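Local coordinates for protein (S)-2-haloacid dehalogenase 4A (PDB 2NO4) that catalyses the hydrolytic dehalogenation of short-chain (S)-2-haloalkanoic acids to (R)-2-hydroxyalkanoic acids, releasing halide and inverting the configuration, at residues 18-23 with 185-190; 44-49 with 80-85; 52-57 with 68-73; 202-207 with 220-225. All blocks are in the same frame, centred on the assembly; numbering follows the deposited sequence. Where two conformers were deposited one is given.

How the contacts relate
Contacts 1 and 4 lie on the parallel sheet of the Rossmann-like core, contacts 2 and 3 on the helical part. Contact 1 is buried at the centre and highly polar, with carboxylates, hydroxyls and amides set around the nucleophile. Contact 4, partly buried, continues the same sheet to its outermost strand, where backbone hydrogen bonds join 202-207 to 220-225; the Ser186 side chain of contact 1 bonds to the backbone of Ile204. Contacts 2 and 3 join helices 43-63 and 70-84 at two levels without a hydrogen bond across either: contact 3 is buried and touches contact 1 through Phe70 and Leu55, while contact 2 is farther out and only partly buried.

Contact 1: residues 18-23 with 185-190; sequences VFDAYG and SSNAWD. With SO4 (sulfate ion), chain H.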
# COMPACT_ATOMS: atom_id res chain seq x y z
N VAL B 18 13.65 11.20 16.38
CA VAL B 18 12.35 11.41 15.79
C VAL B 18 11.69 10.04 15.61
O VAL B 18 12.28 9.11 15.01
CB VAL B 18 12.47 12.17 14.42
CG1 VAL B 18 11.08 12.34 13.84
CG2 VAL B 18 13.13 13.56 14.64
N PHE B 19 10.49 9.93 16.18
CA PHE B 19 9.75 8.71 16.30
C PHE B 19 8.50 8.65 15.42
O PHE B 19 7.70 9.56 15.40
CB PHE B 19 9.28 8.54 17.77
CG PHE B 19 10.37 8.11 18.69
CD1 PHE B 19 11.20 9.07 19.32
CD2 PHE B 19 10.64 6.77 18.87
CE1 PHE B 19 12.25 8.66 20.14
CE2 PHE B 19 11.71 6.35 19.71
CZ PHE B 19 12.49 7.31 20.34
N ASP B 20 8.35 7.53 14.72
CA ASP B 20 7.06 7.10 14.20
C ASP B 20 6.09 6.86 15.37
O ASP B 20 6.52 6.54 16.48
CB ASP B 20 7.28 5.82 13.37
CG ASP B 20 6.01 5.22 12.87
OD1 ASP B 20 5.48 5.78 11.90
OD2 ASP B 20 5.55 4.18 13.42
N ALA B 21 4.80 7.09 15.15
CA ALA B 21 3.81 6.83 16.20
C ALA B 21 3.12 5.47 16.07
O ALA B 21 3.33 4.59 16.91
CB ALA B 21 2.80 7.96 16.28
N TYR B 22 2.33 5.29 15.00
CA TYR B 22 1.43 4.15 14.86
C TYR B 22 2.22 2.91 14.43
O TYR B 22 2.66 2.82 13.27
CB TYR B 22 0.29 4.47 13.86
CG TYR B 22 -0.63 5.52 14.45
CD1 TYR B 22 -1.56 5.17 15.45
CD2 TYR B 22 -0.53 6.87 14.07
CE1 TYR B 22 -2.41 6.12 16.04
CE2 TYR B 22 -1.35 7.84 14.66
CZ TYR B 22 -2.28 7.47 15.65
OH TYR B 22 -3.12 8.42 16.22
N GLY B 23 2.42 2.01 15.37
CA GLY B 23 3.23 0.79 15.11
C GLY B 23 4.55 0.77 15.87
O GLY B 23 5.13 -0.29 16.09
N SER B 185 11.53 3.71 13.79
CA SER B 185 10.22 3.20 13.33
C SER B 185 10.18 1.67 13.30
O SER B 185 11.21 1.02 13.10
CB SER B 185 9.88 3.78 11.92
OG SER B 185 8.57 3.39 11.50
N SER B 186 8.99 1.10 13.48
CA SER B 186 8.74 -0.31 13.18
C SER B 186 8.28 -0.56 11.74
O SER B 186 8.15 -1.71 11.33
CB SER B 186 7.68 -0.88 14.13
OG SER B 186 8.17 -0.85 15.46
N ASN B 187 7.98 0.51 11.01
CA ASN B 187 7.42 0.36 9.65
C ASN B 187 8.51 0.44 8.62
O ASN B 187 9.11 1.48 8.47
CB ASN B 187 6.36 1.44 9.40
CG ASN B 187 5.23 1.37 10.43
OD1 ASN B 187 4.71 0.29 10.71
ND2 ASN B 187 4.91 2.49 11.05
N ALA B 188 8.77 -0.68 7.93
CA ALA B 188 9.86 -0.76 6.96
C ALA B 188 9.80 0.28 5.83
O ALA B 188 10.84 0.75 5.41
CB ALA B 188 10.00 -2.20 6.40
N TRP B 189 8.59 0.62 5.35
CA TRP B 189 8.41 1.60 4.27
C TRP B 189 8.81 3.04 4.76
O TRP B 189 9.31 3.84 4.01
CB TRP B 189 6.93 1.56 3.75
CG TRP B 189 5.89 1.58 4.81
CD1 TRP B 189 5.30 0.48 5.38
CD2 TRP B 189 5.37 2.73 5.52
NE1 TRP B 189 4.45 0.87 6.37
CE2 TRP B 189 4.46 2.23 6.49
CE3 TRP B 189 5.58 4.13 5.43
CZ2 TRP B 189 3.75 3.07 7.39
CZ3 TRP B 189 4.86 4.98 6.35
CH2 TRP B 189 3.96 4.44 7.30
N ASP B 190 8.58 3.30 6.03
CA ASP B 190 8.86 4.56 6.69
C ASP B 190 10.37 4.68 6.91
O ASP B 190 10.95 5.74 6.65
CB ASP B 190 8.09 4.58 8.02
CG ASP B 190 8.12 5.94 8.74
OD1 ASP B 190 8.42 6.99 8.10
OD2 ASP B 190 7.82 5.93 9.97
S SO4 H . 2.59 6.95 11.54
O1 SO4 H . 2.74 7.31 12.93
O2 SO4 H . 1.18 6.91 11.15
O3 SO4 H . 3.36 7.80 10.66
O4 SO4 H . 3.11 5.58 11.47
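Asp190 OD2 faces Asp20 OD1 at 3.0 Å across the contact and is held by two further groups. Ser185 OG donates to Asp190 OD2 (3.1 Å) from the anti side of the carboxylate, and Lys161 forms salt bridges with both aspartates, so one lysine is shared by two acceptors that make no hydrogen bond with each other; its charge would probably offset their repulsion. The carboxylate planes are turned 64° apart. Asp20 has CG anti to the backbone N (chi1 176°), and its CB lies 3.3 Å from Ser185 OG. The same serine oxygen accepts from Asn187 N, an ST turn that fixes the loop leading into helix 188-197. Asn187 in turn sends ND2 to Tyr22 O (3.2 Å), a nearly straight bond lying in the amide plane; the amide stands almost at a right angle to the Asp20 carboxylate, whose OD2 is hydrogen-bonded to Thr24. Farther along, Ser186 OG approaches Gly23 O and is hydrogen-bonded to Ile204 O. Two backbone N-H groups next to Asp20, Ala21 N (3.0 Å) and Tyr22 N (2.9 Å), both bond to O1 of a sulfate ion, which Ser128, Asn129 and Lys161 hold as well. Ala21, Tyr22, Ser128 and Asn129 bind the (S)-2-haloacid, so the sulfate probably occupies part of the substrate site. The contact thus assembles a HAD-type active site, in which Lys161 and Thr24 hold the carboxylate of the nucleophile Asp20, while Ser185 and Asn187 shape the loop that faces it.

Contact 2: residues 44-49 with 80-85; sequences EALSML and FALRTY. With SO4 (sulfate ion), chain J.
Leu49, Leu46 and Tyr85 bury the most surface where helix 43-63 packs against the end of helix 70-84. Leu49 CD2 touches four residues: it meets Thr84 CG2 tip to tip at 3.7 Å, touches Tyr85 CE1 at 3.8 Å, and lies close to Ala81 and Phe80. Leu46, three residues earlier, shares Ala81 and Tyr85 with Leu49 and adds Leu82. Its CD1 rests on Ala81 CB (3.7 Å) and on the backbone carbonyl Ala81 O, then reaches Leu82 CD2 at 4.0 Å; Leu87 and Leu97 touch the same leucine from beyond the two segments. Tyr85, just past the helix end, lays its ring across the first helix, with Leu46 N over one face. The phenol tip rides on Ala45, whose CB is 3.3 Å from Tyr85 OH. The two backbones come closest at Ala81, whose CA is 5.9 Å from Leu46 CA; its small CB touches both leucines. The segment axes come within 9.2 Å at 143°, a largely antiparallel pairing. Thr84 OG1 is tied back to its own helix by a bond to Phe80 O (2.8 Å), leaving its methyl for Leu49. Because no hydrogen bond crosses between the segments, the association rests on methyl and ring contacts, and the Thr84 hydroxyl is satisfied within its own helix.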
# COMPACT_ATOMS: atom_id res chain seq x y z
N GLU B 44 -8.60 -11.07 14.14
CA GLU B 44 -7.23 -10.87 13.63
C GLU B 44 -7.17 -10.53 12.11
O GLU B 44 -6.44 -9.61 11.72
CB GLU B 44 -6.29 -12.06 14.01
CG GLU B 44 -4.85 -11.91 13.46
CD GLU B 44 -4.15 -10.59 13.90
OE1 GLU B 44 -4.41 -10.11 15.04
OE2 GLU B 44 -3.37 -10.01 13.10
N ALA B 45 -7.93 -11.25 11.28
CA ALA B 45 -7.96 -10.98 9.86
C ALA B 45 -8.54 -9.57 9.58
O ALA B 45 -8.02 -8.83 8.71
CB ALA B 45 -8.73 -12.09 9.10
N LEU B 46 -9.57 -9.19 10.34
CA LEU B 46 -10.15 -7.84 10.30
C LEU B 46 -9.10 -6.78 10.65
O LEU B 46 -8.93 -5.81 9.92
CB LEU B 46 -11.30 -7.67 11.29
CG LEU B 46 -11.93 -6.25 11.29
CD1 LEU B 46 -13.03 -6.18 10.26
CD2 LEU B 46 -12.49 -5.91 12.65
N SER B 47 -8.41 -6.98 11.77
CA SER B 47 -7.34 -6.10 12.22
C SER B 47 -6.27 -5.89 11.14
O SER B 47 -5.85 -4.76 10.90
CB SER B 47 -6.72 -6.63 13.51
OG SER B 47 -5.85 -5.66 14.06
N MET B 48 -5.81 -6.98 10.51
CA MET B 48 -4.82 -6.90 9.44
C MET B 48 -5.33 -6.13 8.21
O MET B 48 -4.59 -5.35 7.62
CB MET B 48 -4.37 -8.28 9.01
CG MET B 48 -3.68 -9.08 10.11
SD MET B 48 -3.30 -10.78 9.50
CE MET B 48 -2.33 -10.31 8.05
N LEU B 49 -6.56 -6.37 7.81
CA LEU B 49 -7.12 -5.65 6.64
C LEU B 49 -7.32 -4.16 6.93
O LEU B 49 -7.03 -3.34 6.06
CB LEU B 49 -8.45 -6.25 6.18
CG LEU B 49 -9.10 -5.65 4.92
CD1 LEU B 49 -8.21 -5.71 3.65
CD2 LEU B 49 -10.39 -6.42 4.68
N PHE B 80 -14.61 -0.40 5.34
CA PHE B 80 -14.30 -1.38 4.31
C PHE B 80 -14.02 -2.78 4.89
O PHE B 80 -14.52 -3.77 4.34
CB PHE B 80 -13.12 -0.92 3.45
CG PHE B 80 -12.74 -1.92 2.42
CD1 PHE B 80 -13.45 -2.02 1.23
CD2 PHE B 80 -11.69 -2.83 2.68
CE1 PHE B 80 -13.10 -2.99 0.26
CE2 PHE B 80 -11.34 -3.79 1.73
CZ PHE B 80 -12.05 -3.87 0.52
N ALA B 81 -13.22 -2.85 5.96
CA ALA B 81 -12.85 -4.13 6.57
C ALA B 81 -14.07 -4.80 7.22
O ALA B 81 -14.27 -6.02 7.08
CB ALA B 81 -11.63 -3.98 7.58
N LEU B 82 -14.91 -4.00 7.90
CA LEU B 82 -16.14 -4.52 8.51
C LEU B 82 -17.11 -5.09 7.48
O LEU B 82 -17.66 -6.17 7.70
CB LEU B 82 -16.85 -3.43 9.33
CG LEU B 82 -16.16 -2.99 10.61
CD1 LEU B 82 -16.91 -1.77 11.18
CD2 LEU B 82 -16.11 -4.10 11.64
N ARG B 83 -17.32 -4.37 6.37
CA ARG B 83 -18.17 -4.87 5.26
C ARG B 83 -17.56 -6.13 4.59
O ARG B 83 -18.26 -7.05 4.22
CB ARG B 83 -18.37 -3.77 4.22
CG ARG B 83 -19.15 -2.58 4.70
CD ARG B 83 -19.05 -1.40 3.71
NE ARG B 83 -20.02 -0.36 4.06
CZ ARG B 83 -20.11 0.81 3.44
NH1 ARG B 83 -19.25 1.13 2.47
NH2 ARG B 83 -21.05 1.68 3.83
N THR B 84 -16.24 -6.16 4.44
CA THR B 84 -15.57 -7.30 3.81
C THR B 84 -15.87 -8.57 4.60
O THR B 84 -16.15 -9.63 4.00
CB THR B 84 -14.04 -7.03 3.73
OG1 THR B 84 -13.81 -5.97 2.79
CG2 THR B 84 -13.26 -8.28 3.29
N TYR B 85 -15.85 -8.45 5.93
CA TYR B 85 -16.10 -9.58 6.83
C TYR B 85 -17.57 -9.85 7.13
O TYR B 85 -17.92 -10.75 7.94
CB TYR B 85 -15.17 -9.54 8.08
CG TYR B 85 -13.77 -9.93 7.65
CD1 TYR B 85 -12.83 -8.96 7.24
CD2 TYR B 85 -13.43 -11.29 7.53
CE1 TYR B 85 -11.58 -9.33 6.78
CE2 TYR B 85 -12.18 -11.68 7.09
CZ TYR B 85 -11.26 -10.71 6.71
OH TYR B 85 -10.05 -11.14 6.23
S SO4 J . -22.76 -0.38 6.60
O1 SO4 J . -23.31 -0.25 7.95
O2 SO4 J . -22.75 0.92 5.94
O3 SO4 J . -21.39 -0.85 6.73
O4 SO4 J . -23.56 -1.27 5.76

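Contact 3: residues 52-57 with 68-73; sequences QRQLEY and ADFWQL. With SO4 (sulfate ion), chain K.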
# COMPACT_ATOMS: atom_id res chain seq x y z
N GLN B 52 -3.84 -2.60 6.70
CA GLN B 52 -3.35 -2.61 5.33
C GLN B 52 -4.04 -1.55 4.46
O GLN B 52 -3.37 -0.85 3.68
CB GLN B 52 -3.53 -4.03 4.68
CG GLN B 52 -2.96 -4.13 3.18
CD GLN B 52 -3.93 -3.57 2.06
OE1 GLN B 52 -5.14 -3.75 2.16
NE2 GLN B 52 -3.36 -2.95 0.98
N ARG B 53 -5.36 -1.44 4.59
CA ARG B 53 -6.12 -0.48 3.78
C ARG B 53 -5.86 0.96 4.24
O ARG B 53 -5.79 1.85 3.40
CB ARG B 53 -7.64 -0.73 3.81
CG ARG B 53 -8.14 -1.70 2.78
CD ARG B 53 -7.57 -1.42 1.36
NE ARG B 53 -8.38 -2.05 0.31
CZ ARG B 53 -8.25 -3.33 -0.11
NH1 ARG B 53 -9.04 -3.79 -1.05
NH2 ARG B 53 -7.36 -4.16 0.44
N GLN B 54 -5.71 1.16 5.55
CA GLN B 54 -5.41 2.50 6.10
C GLN B 54 -4.15 3.04 5.43
O GLN B 54 -4.12 4.19 4.96
CB GLN B 54 -5.29 2.46 7.61
CG GLN B 54 -4.73 3.72 8.33
CD GLN B 54 -4.22 3.37 9.72
OE1 GLN B 54 -3.30 2.55 9.86
NE2 GLN B 54 -4.83 3.98 10.78
N LEU B 55 -3.12 2.19 5.37
CA LEU B 55 -1.85 2.51 4.79
C LEU B 55 -1.97 2.60 3.30
O LEU B 55 -1.49 3.57 2.74
CB LEU B 55 -0.78 1.47 5.19
CG LEU B 55 -0.36 1.61 6.66
CD1 LEU B 55 0.69 0.56 6.95
CD2 LEU B 55 0.09 3.05 6.98
N GLU B 56 -2.61 1.61 2.65
CA GLU B 56 -2.88 1.74 1.21
C GLU B 56 -3.47 3.12 0.86
O GLU B 56 -2.99 3.77 -0.07
CB GLU B 56 -3.87 0.68 0.71
CG GLU B 56 -4.39 1.03 -0.70
CD GLU B 56 -5.29 -0.05 -1.30
OE1 GLU B 56 -5.07 -1.24 -1.03
OE2 GLU B 56 -6.22 0.29 -2.05
N TYR B 57 -4.54 3.52 1.56
CA TYR B 57 -5.22 4.80 1.31
C TYR B 57 -4.28 5.97 1.44
O TYR B 57 -4.38 6.91 0.67
CB TYR B 57 -6.47 5.02 2.21
CG TYR B 57 -7.56 4.02 1.99
CD1 TYR B 57 -7.62 3.25 0.82
CD2 TYR B 57 -8.52 3.79 2.99
CE1 TYR B 57 -8.68 2.26 0.65
CE2 TYR B 57 -9.58 2.84 2.84
CZ TYR B 57 -9.65 2.10 1.69
OH TYR B 57 -10.71 1.19 1.58
N ALA B 68 -6.81 13.19 2.13
CA ALA B 68 -7.76 13.37 3.22
C ALA B 68 -6.98 12.94 4.44
O ALA B 68 -5.97 12.20 4.32
CB ALA B 68 -9.00 12.48 3.06
N ASP B 69 -7.41 13.38 5.61
CA ASP B 69 -6.63 13.17 6.81
C ASP B 69 -6.69 11.75 7.39
O ASP B 69 -7.52 10.94 6.99
CB ASP B 69 -6.87 14.27 7.88
CG ASP B 69 -8.13 14.05 8.76
OD1 ASP B 69 -8.84 13.05 8.68
OD2 ASP B 69 -8.39 14.94 9.60
N PHE B 70 -5.79 11.46 8.32
CA PHE B 70 -5.52 10.07 8.66
C PHE B 70 -6.68 9.45 9.39
O PHE B 70 -6.99 8.27 9.19
CB PHE B 70 -4.22 9.94 9.43
CG PHE B 70 -3.56 8.58 9.32
CD1 PHE B 70 -3.19 8.06 8.08
CD2 PHE B 70 -3.25 7.84 10.48
CE1 PHE B 70 -2.51 6.83 7.98
CE2 PHE B 70 -2.58 6.61 10.39
CZ PHE B 70 -2.21 6.12 9.10
N TRP B 71 -7.36 10.26 10.21
CA TRP B 71 -8.60 9.80 10.85
C TRP B 71 -9.68 9.38 9.84
O TRP B 71 -10.36 8.34 10.02
CB TRP B 71 -9.13 10.88 11.82
CG TRP B 71 -10.31 10.46 12.63
CD1 TRP B 71 -11.59 10.88 12.46
CD2 TRP B 71 -10.33 9.54 13.73
NE1 TRP B 71 -12.42 10.28 13.39
CE2 TRP B 71 -11.67 9.46 14.19
CE3 TRP B 71 -9.35 8.78 14.39
CZ2 TRP B 71 -12.06 8.66 15.28
CZ3 TRP B 71 -9.74 7.98 15.49
CH2 TRP B 71 -11.09 7.94 15.91
N GLN B 72 -9.86 10.19 8.80
CA GLN B 72 -10.83 9.84 7.76
C GLN B 72 -10.43 8.53 7.08
O GLN B 72 -11.26 7.68 6.85
CB GLN B 72 -10.98 10.95 6.72
CG GLN B 72 -12.08 10.67 5.65
CD GLN B 72 -12.25 11.80 4.66
OE1 GLN B 72 -12.14 12.97 5.01
NE2 GLN B 72 -12.50 11.45 3.40
N LEU B 73 -9.16 8.39 6.75
CA LEU B 73 -8.69 7.15 6.13
C LEU B 73 -8.84 5.92 7.04
O LEU B 73 -9.13 4.82 6.54
CB LEU B 73 -7.22 7.27 5.72
CG LEU B 73 -6.88 8.45 4.80
CD1 LEU B 73 -5.47 8.29 4.22
CD2 LEU B 73 -7.96 8.77 3.74
S SO4 K . -12.56 12.70 -0.00
O1 SO4 K . -12.74 13.36 1.26
O2 SO4 K . -13.52 13.20 -1.00
O3 SO4 K . -11.23 12.95 -0.52
O4 SO4 K . -12.82 11.25 0.22
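Gln54 and Phe70 cross at about a right angle as side chains, yet their flat ends are nearly aligned, the amide and ring planes being 21° apart. The amide lies against the outer end of the ring: Gln54 CD is 3.5 Å from Phe70 CZ, and Gln54 NE2 is the same distance from Phe70 CE2. Gln54 has CG anti to the backbone N (chi1 169°), and the chain is extended beyond CG, which carries the amide to the ring. Its polar ends are engaged, NE2 with Thr74 and Tyr101, OE1 with Arg51, a substrate-binding residue. Leu55 CD2 comes to the edge of the same phenyl ring, 4.4 Å from Phe70 CZ. Leu73 presents CD1 to Tyr57 CB (4.0 Å), while the Tyr57 ring turns its edge to the backbone, with CD2 3.7 Å from Leu73 O. Tyr57 OH bonds to Glu212 of the second subunit. Asp69 caps the start of the second helix, its OD1 accepting from Gln72 N (3.0 Å). Phe70 also packs on Asn129, another substrate-binding residue. Two consecutive helices packed in this way belong to the helical cap that covers the active site in L-2-haloacid dehalogenases of the HAD superfamily, and here they also meet the dimer partner.

Contact 4: residues 202-207 with 220-225; sequences VRINRQ and HQVNSL. With SO4 (sulfate ion), chain L.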
# COMPACT_ATOMS: atom_id res chain seq x y z
N VAL B 202 16.77 3.61 12.59
CA VAL B 202 16.78 2.50 13.53
C VAL B 202 15.42 1.82 13.49
O VAL B 202 14.38 2.45 13.77
CB VAL B 202 17.08 2.97 14.95
CG1 VAL B 202 16.95 1.77 15.96
CG2 VAL B 202 18.45 3.67 14.99
N ARG B 203 15.43 0.56 13.09
CA ARG B 203 14.22 -0.25 13.11
C ARG B 203 13.98 -0.90 14.49
O ARG B 203 14.89 -1.49 15.07
CB ARG B 203 14.33 -1.36 12.06
CG ARG B 203 13.14 -2.27 12.14
CD ARG B 203 12.83 -2.90 10.89
NE ARG B 203 11.53 -3.58 10.98
CZ ARG B 203 11.08 -4.38 10.03
NH1 ARG B 203 11.81 -4.61 8.95
NH2 ARG B 203 9.91 -4.98 10.18
N ILE B 204 12.75 -0.77 15.00
CA ILE B 204 12.25 -1.62 16.09
C ILE B 204 11.55 -2.81 15.42
O ILE B 204 10.48 -2.65 14.85
CB ILE B 204 11.29 -0.89 17.05
CG1 ILE B 204 11.78 0.53 17.38
CG2 ILE B 204 11.07 -1.71 18.34
CD1 ILE B 204 13.11 0.60 18.10
N ASN B 205 12.22 -3.96 15.45
CA ASN B 205 11.73 -5.19 14.85
C ASN B 205 11.43 -6.15 15.99
O ASN B 205 12.30 -6.93 16.44
CB ASN B 205 12.75 -5.73 13.85
CG ASN B 205 12.19 -6.82 12.96
OD1 ASN B 205 11.13 -7.41 13.24
ND2 ASN B 205 12.91 -7.12 11.89
N ARG B 206 10.22 -6.04 16.52
CA ARG B 206 9.84 -6.80 17.72
C ARG B 206 9.76 -8.32 17.47
O ARG B 206 10.14 -9.09 18.34
CB ARG B 206 8.50 -6.30 18.24
CG ARG B 206 8.63 -4.95 18.94
CD ARG B 206 7.32 -4.47 19.48
NE ARG B 206 7.58 -3.15 20.04
CZ ARG B 206 7.43 -2.00 19.39
NH1 ARG B 206 7.00 -1.98 18.12
NH2 ARG B 206 7.77 -0.87 19.99
N GLN B 207 9.29 -8.74 16.30
CA GLN B 207 9.08 -10.15 16.05
C GLN B 207 10.14 -10.75 15.12
O GLN B 207 10.10 -11.90 14.79
CB GLN B 207 7.68 -10.36 15.46
CG GLN B 207 6.52 -10.00 16.38
CD GLN B 207 5.17 -10.10 15.68
OE1 GLN B 207 4.45 -11.10 15.84
NE2 GLN B 207 4.83 -9.08 14.88
N HIS B 220 20.85 0.71 12.50
CA HIS B 220 20.75 -0.32 13.50
C HIS B 220 19.33 -0.89 13.47
O HIS B 220 18.41 -0.27 12.99
CB HIS B 220 21.10 0.19 14.91
CG HIS B 220 21.91 -0.78 15.74
ND1 HIS B 220 21.38 -1.93 16.29
CD2 HIS B 220 23.20 -0.74 16.14
CE1 HIS B 220 22.32 -2.56 16.98
NE2 HIS B 220 23.44 -1.86 16.89
N GLN B 221 19.21 -2.08 14.02
CA GLN B 221 17.93 -2.75 14.31
C GLN B 221 17.99 -3.33 15.74
O GLN B 221 18.99 -3.94 16.11
CB GLN B 221 17.67 -3.88 13.33
CG GLN B 221 16.37 -4.66 13.58
CD GLN B 221 16.06 -5.61 12.44
OE1 GLN B 221 15.19 -5.35 11.62
NE2 GLN B 221 16.77 -6.71 12.37
N VAL B 222 16.90 -3.16 16.47
CA VAL B 222 16.75 -3.64 17.84
C VAL B 222 15.35 -4.26 17.97
O VAL B 222 14.49 -4.02 17.12
CB VAL B 222 16.96 -2.49 18.89
CG1 VAL B 222 18.40 -1.93 18.85
CG2 VAL B 222 15.91 -1.36 18.78
N ASN B 223 15.10 -5.02 19.03
CA ASN B 223 13.82 -5.70 19.18
C ASN B 223 12.88 -5.02 20.17
O ASN B 223 11.78 -5.49 20.39
CB ASN B 223 14.02 -7.20 19.51
CG ASN B 223 14.63 -7.44 20.91
OD1 ASN B 223 14.96 -8.58 21.26
ND2 ASN B 223 14.81 -6.38 21.70
N SER B 224 13.31 -3.90 20.74
CA SER B 224 12.56 -3.24 21.77
C SER B 224 12.98 -1.80 21.80
O SER B 224 14.16 -1.48 21.61
CB SER B 224 12.90 -3.89 23.14
OG SER B 224 12.33 -3.13 24.18
N LEU B 225 12.03 -0.92 22.15
CA LEU B 225 12.36 0.47 22.35
C LEU B 225 13.41 0.68 23.49
O LEU B 225 14.25 1.58 23.42
CB LEU B 225 11.08 1.23 22.67
CG LEU B 225 10.08 1.56 21.55
CD1 LEU B 225 8.73 1.87 22.22
CD2 LEU B 225 10.53 2.73 20.65
S SO4 L . 8.67 -2.36 23.47
O1 SO4 L . 8.04 -1.35 24.35
O2 SO4 L . 7.70 -3.36 22.94
O3 SO4 L . 9.30 -1.63 22.40
O4 SO4 L . 9.60 -3.19 24.21
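Arg203 bonds to both His220 and Val222: Arg203 N donates to His220 O (3.1 Å), and Arg203 O accepts from Val222 N (3.0 Å). Asn205 N completes the parallel ladder by donating to Val222 O at 2.8 Å. Side chains alternate across the sheet. On one face Ile204 CD1 presses against Val222 CG2 at 3.5 Å, tighter than usual for two methyls; Ile204 CG1 also meets CD2 of Leu225, which follows the second strand. Arg203 and Gln221 point to the other face side by side, and Gln221 OE1 there accepts from Asn205 ND2 (2.9 Å), just past the strand and well above the acceptor's amide plane. Asn205 OD1 takes Asn209 N. Farther out, Arg206, extended from CG to NE, has Ile204 CG2 over the centre of its guanidinium. Arg206 NE donates to sulfate O2 (2.9 Å) and its NH2 to O3, which also accepts from Leu225 N (2.8 Å); Ser224 and Asp109 hold this ion too. Tyr107 makes a cation-pi contact with Arg206, and helix 228-232 covers Val202 and Ile204. The backbone ladder therefore fixes the last strand at the sheet edge, while Val202, Ile204 and Val222 give one face a largely apolar surface and Arg203 and Gln221 lie on the other.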